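Local coordinates for protein glycoside hydrolase (Streptococcus pneumoniae serotype 4, PDB 6ORH) that probably hydrolyses alpha-L-fucosidic linkages of host glycans, as a family 29 glycoside hydrolase carrying a C-terminal F5/8 type C domain, at residues E280-S285 and Y313-Y318; K5-L10 and E435-P440; S96-R99 and D104-L107; A331-P336 and F342-L347. The protein carries 2 engineered substitutions. One frame throughout, in Å; residues are numbered along the deposited sequence.

Interaction 1: residues E280-S285 and Y313-Y318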
loop_
_atom_site.group_PDB
_atom_site.type_symbol
_atom_site.label_atom_id
_atom_site.label_comp_id
_atom_site.label_asym_id
_atom_site.label_seq_id
_atom_site.Cartn_x
_atom_site.Cartn_y
_atom_site.Cartn_z
ATOM N N GLU A 280 9.743 -0.709 7.438
ATOM C CA GLU A 280 8.555 -0.771 6.589
ATOM C C GLU A 280 7.306 -0.985 7.441
ATOM O O GLU A 280 6.306 -0.275 7.252
ATOM C CB GLU A 280 8.659 -1.822 5.481
ATOM C CG GLU A 280 9.742 -1.450 4.463
ATOM C CD GLU A 280 9.586 -0.065 3.878
ATOM O OE1 GLU A 280 10.476 0.773 4.087
ATOM O OE2 GLU A 280 8.540 0.186 3.225
ATOM N N ILE A 281 7.390 -1.944 8.383
ATOM C CA ILE A 281 6.286 -2.183 9.307
ATOM C C ILE A 281 5.925 -0.884 10.035
ATOM O O ILE A 281 4.743 -0.550 10.183
ATOM C CB ILE A 281 6.648 -3.350 10.253
ATOM C CG1 ILE A 281 6.615 -4.675 9.478
ATOM C CG2 ILE A 281 5.708 -3.366 11.463
ATOM C CD1 ILE A 281 7.311 -5.846 10.158
ATOM N N TYR A 282 6.942 -0.168 10.544
ATOM C CA TYR A 282 6.706 1.032 11.326
ATOM C C TYR A 282 5.912 2.054 10.507
ATOM O O TYR A 282 4.908 2.598 10.985
ATOM C CB TYR A 282 8.052 1.597 11.795
ATOM C CG TYR A 282 7.917 2.794 12.697
ATOM C CD1 TYR A 282 7.480 2.654 14.009
ATOM C CD2 TYR A 282 8.207 4.070 12.240
ATOM C CE1 TYR A 282 7.343 3.758 14.830
ATOM C CE2 TYR A 282 8.108 5.182 13.058
ATOM C CZ TYR A 282 7.675 5.018 14.365
ATOM O OH TYR A 282 7.587 6.091 15.191
ATOM N N PHE A 283 6.331 2.281 9.251
ATOM C CA PHE A 283 5.633 3.289 8.462
ATOM C C PHE A 283 4.206 2.867 8.110
ATOM O O PHE A 283 3.380 3.751 7.819
ATOM C CB PHE A 283 6.457 3.646 7.214
ATOM C CG PHE A 283 7.509 4.684 7.503
ATOM C CD1 PHE A 283 7.183 6.033 7.575
ATOM C CD2 PHE A 283 8.843 4.310 7.691
ATOM C CE1 PHE A 283 8.143 6.990 7.871
ATOM C CE2 PHE A 283 9.805 5.275 7.969
ATOM C CZ PHE A 283 9.462 6.613 8.067
ATOM N N HIS A 284 3.940 1.553 8.081
ATOM C CA HIS A 284 2.610 1.064 7.705
ATOM C C HIS A 284 1.724 0.777 8.917
ATOM O O HIS A 284 0.583 0.321 8.730
ATOM C CB HIS A 284 2.719 -0.165 6.795
ATOM C CG HIS A 284 3.263 0.182 5.445
ATOM N ND1 HIS A 284 4.613 0.118 5.156
ATOM C CD2 HIS A 284 2.660 0.577 4.307
ATOM C CE1 HIS A 284 4.827 0.472 3.905
ATOM N NE2 HIS A 284 3.643 0.762 3.361
ATOM N N SER A 285 2.208 1.106 10.136
ATOM C CA SER A 285 1.434 0.855 11.340
ATOM C C SER A 285 1.333 2.180 12.093
ATOM O O SER A 285 0.407 2.965 11.907
ATOM C CB SER A 285 2.022 -0.321 12.170
ATOM O OG SER A 285 3.395 -0.070 12.478
ATOM N N TYR A 313 17.508 -2.291 19.684
ATOM C CA TYR A 313 18.258 -1.063 19.876
ATOM C C TYR A 313 18.464 -0.359 18.527
ATOM O O TYR A 313 18.345 0.855 18.466
ATOM C CB TYR A 313 19.597 -1.339 20.580
ATOM C CG TYR A 313 19.455 -1.555 22.070
ATOM C CD1 TYR A 313 19.344 -0.485 22.947
ATOM C CD2 TYR A 313 19.372 -2.843 22.581
ATOM C CE1 TYR A 313 19.186 -0.686 24.311
ATOM C CE2 TYR A 313 19.206 -3.064 23.943
ATOM C CZ TYR A 313 19.098 -1.985 24.796
ATOM O OH TYR A 313 18.902 -2.210 26.134
ATOM N N GLU A 314 18.685 -1.140 17.475
ATOM C CA GLU A 314 18.916 -0.555 16.151
ATOM C C GLU A 314 17.635 0.153 15.703
ATOM O O GLU A 314 17.689 1.232 15.128
ATOM C CB GLU A 314 19.235 -1.635 15.121
ATOM C CG GLU A 314 20.659 -2.162 15.262
ATOM C CD GLU A 314 21.019 -3.325 14.359
ATOM O OE1 GLU A 314 20.163 -3.755 13.564
ATOM O OE2 GLU A 314 22.169 -3.820 14.464
ATOM N N PHE A 315 16.484 -0.445 16.028
ATOM C CA PHE A 315 15.203 0.127 15.616
ATOM C C PHE A 315 14.946 1.421 16.389
ATOM O O PHE A 315 14.486 2.426 15.841
ATOM C CB PHE A 315 14.124 -0.957 15.775
ATOM C CG PHE A 315 12.690 -0.631 15.410
ATOM C CD1 PHE A 315 12.384 0.230 14.369
ATOM C CD2 PHE A 315 11.657 -1.323 16.032
ATOM C CE1 PHE A 315 11.059 0.497 14.031
ATOM C CE2 PHE A 315 10.330 -1.096 15.664
ATOM C CZ PHE A 315 10.031 -0.179 14.672
ATOM N N ALA A 316 15.256 1.405 17.700
ATOM C CA ALA A 316 15.096 2.589 18.518
ATOM C C ALA A 316 15.989 3.720 18.005
ATOM O O ALA A 316 15.563 4.871 17.963
ATOM C CB ALA A 316 15.357 2.264 19.985
ATOM N N THR A 317 17.232 3.381 17.632
ATOM C CA THR A 317 18.150 4.400 17.136
ATOM C C THR A 317 17.574 5.033 15.867
ATOM O O THR A 317 17.550 6.264 15.743
ATOM C CB THR A 317 19.541 3.785 16.908
ATOM O OG1 THR A 317 20.048 3.455 18.206
ATOM C CG2 THR A 317 20.502 4.739 16.228
ATOM N N TYR A 318 17.078 4.177 14.963
ATOM C CA TYR A 318 16.471 4.628 13.709
ATOM C C TYR A 318 15.400 5.683 14.005
ATOM O O TYR A 318 15.368 6.741 13.383
ATOM C CB TYR A 318 15.890 3.456 12.917
ATOM C CG TYR A 318 15.199 3.901 11.652
ATOM C CD1 TYR A 318 13.879 4.309 11.674
ATOM C CD2 TYR A 318 15.899 3.964 10.457
ATOM C CE1 TYR A 318 13.263 4.776 10.523
ATOM C CE2 TYR A 318 15.291 4.401 9.294
ATOM C CZ TYR A 318 13.970 4.806 9.332
ATOM O OH TYR A 318 13.363 5.280 8.199
#
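Tyr282 and Phe315 make the dense half of this helix-to-helix contact. The rim of the Phe315 ring, at CE1 and CZ, is directed at the face of the Tyr282 ring in an offset edge-to-face pair, with centroids 5.8 Å apart and planes at 87°. Phe315 CZ comes to 3.9 Å from Tyr282 CD1. Each CG stands anti to its own backbone N (chi1 -176° for Tyr282, -180° for Phe315), and the rings span the gap between backbones whose nearest CA atoms, Tyr282 CA and Phe315 CA, are 9.6 Å apart. Leu275 and Leu292 also touch Phe315, and both Tyr282 and Phe315 are buried.

At the next residue of one helix and a turn on in the other, the packing is thinner. Phe283 and Tyr318 meet only at their rims, Tyr318 OH lying 3.6 Å from Phe283 CE2 and near the plane of that ring. Their side chains run roughly at right angles, and Tyr318 keeps part of its surface exposed. Arg420 meets Phe283 in a cation-pi contact, while Val279, on the same helix as Leu275, adds an aliphatic contact to Tyr318.

No hydrogen bond crosses between residues 280-285 and 313-318. The polar end of Tyr282 is satisfied elsewhere, by a hydrogen bond with the hydroxyl of Tyr323. Between these two segments, on what are probably outer helices of the TIM barrel, the contact is aromatic and apolar.

Interaction 2: residues K5-L10 and E435-P440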
loop_
_atom_site.group_PDB
_atom_site.type_symbol
_atom_site.label_atom_id
_atom_site.label_comp_id
_atom_site.label_asym_id
_atom_site.label_seq_id
_atom_site.Cartn_x
_atom_site.Cartn_y
_atom_site.Cartn_z
ATOM N N LYS A 5 -18.104 21.602 16.674
ATOM C CA LYS A 5 -18.848 20.454 17.160
ATOM C C LYS A 5 -18.026 19.199 16.867
ATOM O O LYS A 5 -17.351 19.136 15.853
ATOM C CB LYS A 5 -20.167 20.307 16.399
ATOM C CG LYS A 5 -21.195 21.415 16.604
ATOM C CD LYS A 5 -22.581 20.949 16.184
ATOM C CE LYS A 5 -23.461 22.064 15.671
ATOM N NZ LYS A 5 -23.500 23.190 16.632
ATOM N N PRO A 6 -18.118 18.144 17.700
ATOM C CA PRO A 6 -17.495 16.859 17.355
ATOM C C PRO A 6 -18.141 16.182 16.145
ATOM O O PRO A 6 -19.251 16.520 15.737
ATOM C CB PRO A 6 -17.671 16.048 18.651
ATOM C CG PRO A 6 -18.934 16.616 19.260
ATOM C CD PRO A 6 -18.803 18.108 19.000
ATOM N N HIS A 7 -17.424 15.209 15.568
ATOM C CA HIS A 7 -17.870 14.481 14.402
ATOM C C HIS A 7 -17.598 12.997 14.625
ATOM O O HIS A 7 -16.489 12.623 15.008
ATOM C CB HIS A 7 -17.119 14.933 13.132
ATOM C CG HIS A 7 -17.400 14.016 11.990
ATOM N ND1 HIS A 7 -18.584 14.101 11.262
ATOM C CD2 HIS A 7 -16.702 12.960 11.489
ATOM C CE1 HIS A 7 -18.596 13.164 10.323
ATOM N NE2 HIS A 7 -17.449 12.438 10.463
ATOM N N GLY A 8 -18.622 12.161 14.382
ATOM C CA GLY A 8 -18.434 10.710 14.412
ATOM C C GLY A 8 -18.166 10.184 15.819
ATOM O O GLY A 8 -18.321 10.887 16.822
ATOM N N PRO A 9 -17.792 8.893 15.969
ATOM C CA PRO A 9 -17.543 8.332 17.297
ATOM C C PRO A 9 -16.218 8.813 17.884
ATOM O O PRO A 9 -15.201 8.810 17.194
ATOM C CB PRO A 9 -17.539 6.813 17.030
ATOM C CG PRO A 9 -17.124 6.675 15.581
ATOM C CD PRO A 9 -17.618 7.930 14.874
ATOM N N LEU A 10 -16.232 9.186 19.165
ATOM C CA LEU A 10 -15.049 9.807 19.749
ATOM C C LEU A 10 -14.245 8.777 20.526
ATOM O O LEU A 10 -14.809 7.907 21.205
ATOM C CB LEU A 10 -15.462 10.976 20.651
ATOM C CG LEU A 10 -16.268 12.069 19.957
ATOM C CD1 LEU A 10 -16.547 13.199 20.960
ATOM C CD2 LEU A 10 -15.554 12.587 18.695
ATOM N N GLU A 435 -10.910 15.704 0.522
ATOM C CA GLU A 435 -12.164 15.112 0.976
ATOM C C GLU A 435 -12.151 14.969 2.498
ATOM O O GLU A 435 -11.132 14.591 3.070
ATOM C CB GLU A 435 -12.374 13.738 0.317
ATOM C CG GLU A 435 -13.781 13.243 0.563
ATOM C CD GLU A 435 -14.058 11.865 0.002
ATOM O OE1 GLU A 435 -13.798 11.678 -1.203
ATOM O OE2 GLU A 435 -14.625 11.015 0.754
ATOM N N SER A 436 -13.267 15.303 3.169
ATOM C CA SER A 436 -13.342 15.244 4.612
ATOM C C SER A 436 -14.798 15.105 5.030
ATOM O O SER A 436 -15.681 15.726 4.414
ATOM C CB SER A 436 -12.661 16.463 5.233
ATOM O OG SER A 436 -12.565 16.364 6.633
ATOM N N GLN A 437 -15.043 14.291 6.059
ATOM C CA GLN A 437 -16.413 14.059 6.516
ATOM C C GLN A 437 -16.996 15.261 7.246
ATOM O O GLN A 437 -18.223 15.345 7.373
ATOM C CB GLN A 437 -16.500 12.839 7.427
ATOM C CG GLN A 437 -15.960 11.570 6.762
ATOM C CD GLN A 437 -16.356 10.338 7.551
ATOM O OE1 GLN A 437 -16.665 10.385 8.741
ATOM N NE2 GLN A 437 -16.416 9.204 6.856
ATOM N N ALA A 438 -16.116 16.153 7.734
ATOM C CA ALA A 438 -16.527 17.345 8.460
ATOM C C ALA A 438 -15.399 18.361 8.327
ATOM O O ALA A 438 -14.363 18.051 7.738
ATOM C CB ALA A 438 -16.794 17.037 9.913
ATOM N N LEU A 439 -15.615 19.581 8.842
ATOM C CA LEU A 439 -14.573 20.573 8.629
ATOM C C LEU A 439 -13.260 20.058 9.217
ATOM O O LEU A 439 -13.242 19.547 10.332
ATOM C CB LEU A 439 -15.000 21.944 9.176
ATOM C CG LEU A 439 -14.941 22.158 10.684
ATOM C CD1 LEU A 439 -13.551 22.603 11.118
ATOM C CD2 LEU A 439 -15.969 23.197 11.126
ATOM N N PRO A 440 -12.134 20.124 8.466
ATOM C CA PRO A 440 -10.899 19.496 8.933
ATOM C C PRO A 440 -10.206 20.283 10.037
ATOM O O PRO A 440 -10.255 21.519 10.019
ATOM C CB PRO A 440 -10.007 19.384 7.693
ATOM C CG PRO A 440 -10.591 20.372 6.682
ATOM C CD PRO A 440 -12.041 20.590 7.074
#
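The imidazole of His7 has one face laid over Ala438, while its edge meets the amide of Gln437. Ala438 CB sits 4.0 Å from the ring centroid, 30° off the normal, as a CH-pi contact. On the same face, nearer the rim, the carbonyl carbon Gln437 C lies 4.0 Å above the ring plane. At the edge, His7 NE2 donates to Gln437 OE1 over 2.8 Å, almost straight at 173°. The acceptor lies in the imidazole plane and the donor arrives on a lone pair in the carbonyl plane, although ring and amide are turned 80° against each other.

Holding CG anti to the backbone N sends the His7 ring out across the gap. Gln437 reaches back with an extended chain, and its amide is pinned at both ends by the fucosidase part of the chain: OE1 also accepts from Lys226 NZ, and NE2 bonds to the carbonyl of Pro246. The turn beneath the ring is tied by Ser436 OG, which donates to Ala438 O at 2.7 Å.

The contact lies at the protein surface, and Arg390 bridges the segments, hydrogen-bonding the carbonyls of Lys5 and Leu439. It fastens the N-terminal lead-in to helix 13-21 onto the F5/8 type C region, where residues 435-440 finish strand 428-436, paired at Glu435 with strand 391-400, and turn toward strand 441-448.

Interaction 3: residues S96-R99 and D104-L107. With EDO (1,2-ethanediol), chain J.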
loop_
_atom_site.group_PDB
_atom_site.type_symbol
_atom_site.label_atom_id
_atom_site.label_comp_id
_atom_site.label_asym_id
_atom_site.label_seq_id
_atom_site.Cartn_x
_atom_site.Cartn_y
_atom_site.Cartn_z
ATOM N N SER A 96 5.366 -27.468 37.546
ATOM C CA SER A 96 6.582 -27.453 36.755
ATOM C C SER A 96 7.786 -27.348 37.692
ATOM O O SER A 96 7.641 -26.927 38.830
ATOM C CB SER A 96 6.572 -26.331 35.746
ATOM O OG SER A 96 7.042 -25.117 36.319
ATOM N N PRO A 97 8.996 -27.757 37.264
ATOM C CA PRO A 97 10.179 -27.597 38.114
ATOM C C PRO A 97 10.717 -26.177 38.201
ATOM O O PRO A 97 11.577 -25.886 39.034
ATOM C CB PRO A 97 11.228 -28.516 37.492
ATOM C CG PRO A 97 10.771 -28.755 36.068
ATOM C CD PRO A 97 9.282 -28.482 36.021
ATOM N N TRP A 98 10.220 -25.291 37.331
ATOM C CA TRP A 98 10.695 -23.917 37.367
ATOM C C TRP A 98 10.465 -23.352 38.772
ATOM O O TRP A 98 9.372 -23.489 39.306
ATOM C CB TRP A 98 9.908 -23.118 36.304
ATOM C CG TRP A 98 10.295 -21.671 36.210
ATOM C CD1 TRP A 98 11.541 -21.185 35.969
ATOM C CD2 TRP A 98 9.429 -20.523 36.327
ATOM N NE1 TRP A 98 11.528 -19.815 35.954
ATOM C CE2 TRP A 98 10.243 -19.381 36.156
ATOM C CE3 TRP A 98 8.063 -20.351 36.568
ATOM C CZ2 TRP A 98 9.734 -18.086 36.252
ATOM C CZ3 TRP A 98 7.545 -19.068 36.620
ATOM C CH2 TRP A 98 8.373 -17.951 36.456
ATOM N N ARG A 99 11.484 -22.696 39.368
ATOM C CA ARG A 99 11.364 -22.110 40.709
ATOM C C ARG A 99 10.843 -23.130 41.732
ATOM O O ARG A 99 10.179 -22.767 42.708
ATOM C CB ARG A 99 10.485 -20.856 40.703
ATOM C CG ARG A 99 10.817 -19.868 39.594
ATOM C CD ARG A 99 12.002 -18.995 39.949
ATOM N NE ARG A 99 12.065 -17.840 39.058
ATOM C CZ ARG A 99 13.086 -17.569 38.249
ATOM N NH1 ARG A 99 14.150 -18.356 38.222
ATOM N NH2 ARG A 99 13.058 -16.493 37.469
ATOM N N ASP A 104 5.932 -17.708 39.485
ATOM C CA ASP A 104 4.774 -16.958 39.046
ATOM C C ASP A 104 5.267 -15.948 38.014
ATOM O O ASP A 104 5.836 -14.929 38.393
ATOM C CB ASP A 104 4.069 -16.299 40.245
ATOM C CG ASP A 104 2.845 -15.478 39.874
ATOM O OD1 ASP A 104 2.711 -15.147 38.675
ATOM O OD2 ASP A 104 2.037 -15.171 40.773
ATOM N N LEU A 105 5.076 -16.247 36.714
ATOM C CA LEU A 105 5.693 -15.412 35.686
ATOM C C LEU A 105 4.973 -14.067 35.633
ATOM O O LEU A 105 5.603 -13.045 35.388
ATOM C CB LEU A 105 5.652 -16.135 34.334
ATOM C CG LEU A 105 6.324 -15.365 33.194
ATOM C CD1 LEU A 105 7.823 -15.128 33.478
ATOM C CD2 LEU A 105 6.113 -16.101 31.873
ATOM N N LEU A 106 3.654 -14.066 35.887
ATOM C CA LEU A 106 2.920 -12.809 35.883
ATOM C C LEU A 106 3.438 -11.889 36.989
ATOM O O LEU A 106 3.584 -10.696 36.755
ATOM C CB LEU A 106 1.407 -13.064 35.950
ATOM C CG LEU A 106 0.528 -11.809 35.954
ATOM C CD1 LEU A 106 0.761 -10.955 34.714
ATOM C CD2 LEU A 106 -0.936 -12.197 36.044
ATOM N N LEU A 107 3.752 -12.464 38.168
ATOM C CA LEU A 107 4.324 -11.657 39.239
ATOM C C LEU A 107 5.708 -11.137 38.847
ATOM O O LEU A 107 5.993 -9.951 39.059
ATOM C CB LEU A 107 4.430 -12.514 40.506
ATOM C CG LEU A 107 4.970 -11.761 41.724
ATOM C CD1 LEU A 107 4.011 -10.657 42.132
ATOM C CD2 LEU A 107 5.160 -12.733 42.886
HETATM C C1 EDO J . 16.846 -16.375 37.547
HETATM O O1 EDO J . 16.164 -17.303 36.757
HETATM C C2 EDO J . 18.188 -16.908 37.746
HETATM O O2 EDO J . 18.040 -18.245 38.164
#
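Trp98 brings the far corner of its six-membered ring against the start of helix 105-116. Its CZ3 lies 3.6 Å from Asp104 N, and its CH2 lies 3.7 Å from Leu105 N, which sits at the ring edge near the indole plane. Leu105 adds carbon contacts: its CB is 3.9 Å from Trp98 CH2, with CD1 a little farther off. With CG anti to the backbone N, chi1 -180°, the indole extends straight from the loop to the helix.

Arg99 packs over one face of the same indole. Arg99 CG rests 3.5 Å above the ring plane, over its centre; beyond it the chain bends at chi2, and the guanidinium has Trp98 NE1 over the middle of one face. That group is tethered on several sides: NE in a salt bridge with Glu108 and NH2 to the carbonyl of Leu54. Arg99 NH1 also donates to O1 of an ethanediol, probably from the crystallisation liquor, at 2.7 Å.

On the helix side, Asp104 is the N-cap. Its OD1 accepts from Leu107 N at 2.9 Å, with an N-H...O angle of 162° and the donor well above the carboxylate plane. The other oxygen, OD2, is hydrogen-bonded to Tyr159 OH, and this second-shell tyrosine helps fix the cap.

Between the segments themselves no hydrogen bond forms, so van der Waals contact joins the indole edge to the helix start. The positive end of the helix and the tyrosine hydroxyl would probably steady the negative charge of Asp104, while the salt bridge to Glu108 would probably offset the arginine's charge.

Interaction 4: residues A331-P336 and F342-L347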
loop_
_atom_site.group_PDB
_atom_site.type_symbol
_atom_site.label_atom_id
_atom_site.label_comp_id
_atom_site.label_asym_id
_atom_site.label_seq_id
_atom_site.Cartn_x
_atom_site.Cartn_y
_atom_site.Cartn_z
ATOM N N ALA A 331 8.020 27.140 10.439
ATOM C CA ALA A 331 7.667 27.522 9.077
ATOM C C ALA A 331 6.411 28.399 9.059
ATOM O O ALA A 331 5.492 28.216 9.858
ATOM C CB ALA A 331 7.482 26.280 8.231
ATOM N N GLU A 332 6.369 29.337 8.108
ATOM C CA GLU A 332 5.214 30.189 7.877
ATOM C C GLU A 332 4.157 29.391 7.115
ATOM O O GLU A 332 4.466 28.815 6.084
ATOM C CB GLU A 332 5.631 31.396 7.035
ATOM C CG GLU A 332 5.836 32.666 7.847
ATOM C CD GLU A 332 4.633 33.596 7.794
ATOM O OE1 GLU A 332 3.928 33.714 8.827
ATOM O OE2 GLU A 332 4.389 34.186 6.710
ATOM N N VAL A 333 2.915 29.396 7.609
ATOM C CA VAL A 333 1.839 28.661 6.954
ATOM C C VAL A 333 0.746 29.624 6.499
ATOM O O VAL A 333 0.263 30.438 7.282
ATOM C CB VAL A 333 1.257 27.589 7.900
ATOM C CG1 VAL A 333 0.223 26.745 7.165
ATOM C CG2 VAL A 333 2.329 26.699 8.501
ATOM N N SER A 334 0.305 29.503 5.244
ATOM C CA SER A 334 -0.809 30.303 4.756
ATOM C C SER A 334 -1.901 29.385 4.227
ATOM O O SER A 334 -1.643 28.239 3.855
ATOM C CB SER A 334 -0.384 31.225 3.662
ATOM O OG SER A 334 0.428 30.517 2.757
ATOM N N GLY A 335 -3.087 29.969 4.123
ATOM C CA GLY A 335 -4.263 29.244 3.705
ATOM C C GLY A 335 -5.428 29.674 4.569
ATOM O O GLY A 335 -5.307 30.574 5.413
ATOM N N PRO A 336 -6.610 29.079 4.359
ATOM C CA PRO A 336 -7.792 29.501 5.096
ATOM C C PRO A 336 -7.719 28.997 6.533
ATOM O O PRO A 336 -7.085 27.968 6.818
ATOM C CB PRO A 336 -8.924 28.888 4.272
ATOM C CG PRO A 336 -8.309 27.646 3.680
ATOM C CD PRO A 336 -6.857 27.988 3.394
ATOM N N PHE A 342 -7.830 29.054 15.729
ATOM C CA PHE A 342 -7.546 27.880 14.897
ATOM C C PHE A 342 -6.632 28.275 13.735
ATOM O O PHE A 342 -6.790 27.812 12.609
ATOM C CB PHE A 342 -8.865 27.257 14.406
ATOM C CG PHE A 342 -9.638 26.637 15.543
ATOM C CD1 PHE A 342 -9.253 25.415 16.064
ATOM C CD2 PHE A 342 -10.688 27.318 16.147
ATOM C CE1 PHE A 342 -9.926 24.867 17.148
ATOM C CE2 PHE A 342 -11.362 26.771 17.229
ATOM C CZ PHE A 342 -10.980 25.543 17.731
ATOM N N ALA A 343 -5.671 29.174 14.003
ATOM C CA ALA A 343 -4.876 29.742 12.929
ATOM C C ALA A 343 -3.890 28.733 12.332
ATOM O O ALA A 343 -3.425 27.805 12.997
ATOM C CB ALA A 343 -4.133 30.969 13.445
ATOM N N CYS A 344 -3.510 28.990 11.078
ATOM C CA CYS A 344 -2.542 28.178 10.368
ATOM C C CYS A 344 -1.220 28.048 11.119
ATOM O O CYS A 344 -0.588 26.995 11.076
ATOM C CB CYS A 344 -2.244 28.742 8.982
ATOM S SG CYS A 344 -3.672 28.834 7.877
ATOM N N ARG A 345 -0.800 29.120 11.813
ATOM C CA ARG A 345 0.503 29.124 12.468
ATOM C C ARG A 345 0.566 28.052 13.552
ATOM O O ARG A 345 1.652 27.667 13.981
ATOM C CB ARG A 345 0.818 30.519 13.034
ATOM C CG ARG A 345 -0.175 31.013 14.078
ATOM C CD ARG A 345 0.303 32.209 14.909
ATOM N NE ARG A 345 1.673 32.061 15.403
ATOM C CZ ARG A 345 2.053 31.395 16.499
ATOM N NH1 ARG A 345 1.169 30.804 17.288
ATOM N NH2 ARG A 345 3.337 31.344 16.815
ATOM N N HIS A 346 -0.600 27.536 13.964
ATOM C CA HIS A 346 -0.658 26.504 14.987
ATOM C C HIS A 346 -0.095 25.163 14.511
ATOM O O HIS A 346 0.113 24.259 15.319
ATOM C CB HIS A 346 -2.092 26.369 15.511
ATOM C CG HIS A 346 -2.519 27.571 16.283
ATOM N ND1 HIS A 346 -3.846 27.820 16.606
ATOM C CD2 HIS A 346 -1.801 28.624 16.748
ATOM C CE1 HIS A 346 -3.917 28.948 17.288
ATOM N NE2 HIS A 346 -2.670 29.471 17.374
ATOM N N LEU A 347 0.141 25.018 13.204
ATOM C CA LEU A 347 0.598 23.743 12.668
ATOM C C LEU A 347 2.102 23.557 12.857
ATOM O O LEU A 347 2.580 22.433 12.819
ATOM C CB LEU A 347 0.214 23.672 11.188
ATOM C CG LEU A 347 -1.288 23.627 10.945
ATOM C CD1 LEU A 347 -1.637 24.004 9.509
ATOM C CD2 LEU A 347 -1.818 22.242 11.294
#
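Val333 and Cys344 bring the two backbones closest, their CA atoms 5.6 Å apart. Residues 332-334 form a short extended strand, whereas 344-347 wind into a 3-10 turn, closed by His346 N to Ala343 O and Leu347 N to Cys344 O. No hydrogen bond joins the two segments; the strand pairs instead with strand 364-370, through Glu332 with Asp369 and Ser334 with Glu367. After the strand, Gly335 takes phi 138° and psi -178°, a conformation that suits a residue lacking a side chain, and the chain bends round the cysteine.

Cys344 points into this bend. Its SG, anti to its own carbonyl carbon (chi1 -61°), reaches 3.4 Å from Gly335 O and 3.7 Å from Pro336 O; the latter oxygen is taken by the indole N-H of Trp356. Nearer the backbone, Cys344 CB packs against Val333, 3.5 Å from its carbonyl oxygen Val333 O and 3.7 Å from its methyl CG1. That methyl stands anti to the backbone N and also approaches Leu347 CD1 at 4.1 Å, a looser touch. Leu368 backs Val333, while Leu347 also touches Leu366, Leu442, Ile445 and Trp356, so the small apolar cluster runs on between the sheets.

His346 heads away from the strand, its ND1 hydrogen-bonded to the carbonyl of Ser355. It belongs to the calcium site seen for this protein together with Asp349, Leu351, Ser354 and Thr443, although no ion is bound to this chain. An edge strand packed on a calcium-binding loop fits the galactose-binding-like beta-sandwich of an F5/8 type C domain.

How the interactions relate
Interactions 1 and 3 lie in the fucosidase part of the chain, 33 Å apart between centres, whereas interaction 4 belongs to the F5/8 type C domain. Interaction 2 closes the long loop holding the other three, bringing the N-terminal lead-in onto the end of strand 428-436. Interactions 2 and 4 reach the same antiparallel sheet and come within about 7 Å at their nearest atoms. Interactions 3 and 4 are the farthest pair, 56 Å between centres, on opposite sides of the chain's centre. Helix 306-322 of interaction 1 leads on to strand 332-334 of interaction 4. Interactions 1, 2 and 3 stand away from the glycan pockets; interaction 4 includes calcium-site residue His346.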